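Local coordinates for uncharacterized protein (Bacteroides ovatus, PDB 4IRT) that is of unknown function but is a putative neuraminidase with a BNR repeat-like beta-propeller fold, at residues A[239-244]-A[288-293]. Residues are numbered along the deposited sequence; the frame is centred on the assembly and turned at random.
Sequences EYACRL and KMWHQR
The indole of Trp290 has the methyl group of Ala241 over one face and the carboxylate of Glu239 at its pyrrole edge, joining the outermost strands of two consecutive four-stranded antiparallel sheets, evidently neighbouring blades of a beta-propeller. Ala241 CB sits 3.3 Å from the centroid of the six-membered ring and only 3° off its normal, a nearly axial CH-pi contact, with the methyl carbon 3.5 Å from Trp290 CE2. The chain turns a corner at Ala241, which with Cys242 faces Ile209 in a classic beta bulge. The CB of Trp290 points from its strand toward 239-244 and lies 3.5 Å from Ala241 O; with CG anti to the carbonyl carbon (chi1 -72°), the indole presents its face to the Ala241 methyl. Tyr211 makes an edge-to-face contact with the same indole, while Val283 of the adjacent strand touches both Ala241 and Trp290. Glu239 reaches the indole N-H through a fully extended chain, its carboxylate plane steeply inclined to the ring. Thr224 OG1 is also hydrogen-bonded to OE2, giving this oxygen of the buried Glu239 two polar partners. A phenylalanine in place of Trp290 would probably keep some apolar packing on Ala241 but leave Glu239 OE2 without its indole donor. The interblade hydrogen bond is almost straight: Trp290 NE1 donates to Glu239 OE2 over 2.8 Å, with the acceptor in the ring plane but the donor well above the plane of the carboxylate.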
loop_
_atom_site.group_PDB
_atom_site.type_symbol
_atom_site.label_atom_id
_atom_site.label_comp_id
_atom_site.label_asym_id
_atom_site.label_seq_id
_atom_site.Cartn_x
_atom_site.Cartn_y
_atom_site.Cartn_z
ATOM N N GLU A 239 13.651 -0.466 -16.203
ATOM C CA GLU A 239 14.778 -0.238 -15.346
ATOM C C GLU A 239 14.741 -1.278 -14.228
ATOM O O GLU A 239 13.760 -1.358 -13.495
ATOM C CB GLU A 239 14.782 1.177 -14.747
ATOM C CG GLU A 239 16.009 1.393 -13.855
ATOM C CD GLU A 239 16.153 2.769 -13.247
ATOM O OE1 GLU A 239 15.283 3.665 -13.447
ATOM O OE2 GLU A 239 17.191 2.936 -12.544
ATOM N N TYR A 240 15.824 -2.039 -14.068
ATOM C CA TYR A 240 15.930 -3.001 -12.981
ATOM C C TYR A 240 16.580 -2.371 -11.759
ATOM O O TYR A 240 17.792 -2.146 -11.719
ATOM C CB TYR A 240 16.641 -4.276 -13.467
ATOM C CG TYR A 240 15.698 -5.009 -14.413
ATOM C CD1 TYR A 240 15.569 -4.608 -15.755
ATOM C CD2 TYR A 240 14.851 -6.002 -13.945
ATOM C CE1 TYR A 240 14.644 -5.211 -16.606
ATOM C CE2 TYR A 240 13.942 -6.634 -14.796
ATOM C CZ TYR A 240 13.840 -6.227 -16.122
ATOM O OH TYR A 240 12.906 -6.830 -16.930
ATOM N N ALA A 241 15.767 -2.142 -10.742
ATOM C CA ALA A 241 16.274 -1.705 -9.446
ATOM C C ALA A 241 17.047 -2.822 -8.739
ATOM O O ALA A 241 18.061 -2.562 -8.077
ATOM C CB ALA A 241 15.152 -1.199 -8.569
ATOM N N CYS A 242 16.581 -4.055 -8.897
ATOM C CA CYS A 242 17.263 -5.209 -8.312
ATOM C C CYS A 242 16.902 -6.428 -9.116
ATOM O O CYS A 242 15.703 -6.788 -9.222
ATOM C CB CYS A 242 16.918 -5.385 -6.829
ATOM S SG CYS A 242 17.947 -6.624 -5.960
ATOM N N ARG A 243 17.928 -7.060 -9.695
ATOM C CA ARG A 243 17.722 -8.304 -10.422
ATOM C C ARG A 243 17.680 -9.480 -9.472
ATOM O O ARG A 243 18.628 -9.737 -8.740
ATOM C CB ARG A 243 18.794 -8.534 -11.474
ATOM C CG ARG A 243 18.664 -7.574 -12.628
ATOM C CD ARG A 243 18.888 -8.247 -13.955
ATOM N NE ARG A 243 19.077 -7.226 -14.964
ATOM C CZ ARG A 243 18.298 -7.077 -16.016
ATOM N NH1 ARG A 243 17.296 -7.910 -16.220
ATOM N NH2 ARG A 243 18.555 -6.103 -16.870
ATOM N N LEU A 244 16.560 -10.207 -9.495
ATOM C CA LEU A 244 16.334 -11.318 -8.591
ATOM C C LEU A 244 15.639 -12.422 -9.337
ATOM O O LEU A 244 14.655 -12.164 -10.039
ATOM C CB LEU A 244 15.431 -10.866 -7.423
ATOM C CG LEU A 244 16.088 -9.896 -6.450
ATOM C CD1 LEU A 244 15.036 -9.229 -5.577
ATOM C CD2 LEU A 244 17.139 -10.610 -5.606
ATOM N N LYS A 288 22.160 8.100 -8.135
ATOM C CA LYS A 288 23.188 7.593 -9.039
ATOM C C LYS A 288 23.265 6.084 -9.118
ATOM O O LYS A 288 23.693 5.557 -10.126
ATOM C CB LYS A 288 24.561 8.121 -8.592
ATOM C CG LYS A 288 24.689 9.638 -8.487
ATOM C CD LYS A 288 24.306 10.369 -9.771
ATOM C CE LYS A 288 25.288 10.124 -10.913
ATOM N NZ LYS A 288 26.446 11.064 -10.860
HETATM N N MSE A 289 22.924 5.402 -8.023
HETATM C CA MSE A 289 23.051 3.950 -7.949
HETATM C C MSE A 289 21.963 3.354 -7.079
HETATM O O MSE A 289 21.516 3.967 -6.079
HETATM C CB MSE A 289 24.380 3.515 -7.311
HETATM C CG MSE A 289 25.654 3.852 -8.096
HETATM SE SE MSE A 289 25.998 2.556 -9.545
HETATM C CE MSE A 289 26.657 1.028 -8.483
ATOM N N TRP A 290 21.578 2.128 -7.428
ATOM C CA TRP A 290 20.699 1.299 -6.592
ATOM C C TRP A 290 21.517 0.530 -5.541
ATOM O O TRP A 290 22.663 0.137 -5.772
ATOM C CB TRP A 290 19.893 0.310 -7.433
ATOM C CG TRP A 290 18.812 0.937 -8.255
ATOM C CD1 TRP A 290 18.866 1.242 -9.598
ATOM C CD2 TRP A 290 17.519 1.335 -7.810
ATOM N NE1 TRP A 290 17.695 1.785 -10.000
ATOM C CE2 TRP A 290 16.844 1.859 -8.923
ATOM C CE3 TRP A 290 16.864 1.289 -6.579
ATOM C CZ2 TRP A 290 15.556 2.350 -8.839
ATOM C CZ3 TRP A 290 15.597 1.751 -6.509
ATOM C CH2 TRP A 290 14.945 2.268 -7.621
ATOM N N HIS A 291 20.923 0.375 -4.363
ATOM C CA HIS A 291 21.524 -0.315 -3.232
ATOM C C HIS A 291 20.489 -1.241 -2.629
ATOM O O HIS A 291 19.303 -1.067 -2.850
ATOM C CB HIS A 291 21.939 0.692 -2.138
ATOM C CG HIS A 291 22.810 1.805 -2.631
ATOM N ND1 HIS A 291 24.176 1.674 -2.759
ATOM C CD2 HIS A 291 22.520 3.073 -3.000
ATOM C CE1 HIS A 291 24.690 2.811 -3.208
ATOM N NE2 HIS A 291 23.704 3.679 -3.357
ATOM N N GLN A 292 20.962 -2.222 -1.865
ATOM C CA GLN A 292 20.108 -3.120 -1.133
ATOM C C GLN A 292 20.686 -3.337 0.257
ATOM O O GLN A 292 21.909 -3.285 0.433
ATOM C CB GLN A 292 20.018 -4.485 -1.837
ATOM C CG GLN A 292 21.379 -5.186 -1.990
ATOM C CD GLN A 292 21.285 -6.606 -2.557
ATOM O OE1 GLN A 292 20.472 -7.413 -2.121
ATOM N NE2 GLN A 292 22.188 -6.929 -3.479
ATOM N N ARG A 293 19.814 -3.537 1.241
ATOM C CA ARG A 293 20.255 -4.004 2.544
ATOM C C ARG A 293 19.254 -4.998 3.107
ATOM O O ARG A 293 18.033 -4.918 2.838
ATOM C CB ARG A 293 20.461 -2.833 3.516
ATOM C CG ARG A 293 21.534 -1.819 3.109
ATOM C CD ARG A 293 22.947 -2.289 3.404
ATOM N NE ARG A 293 23.910 -1.208 3.195
ATOM C CZ ARG A 293 24.403 -0.904 1.999
ATOM N NH1 ARG A 293 24.015 -1.610 0.946
ATOM N NH2 ARG A 293 25.282 0.081 1.859
#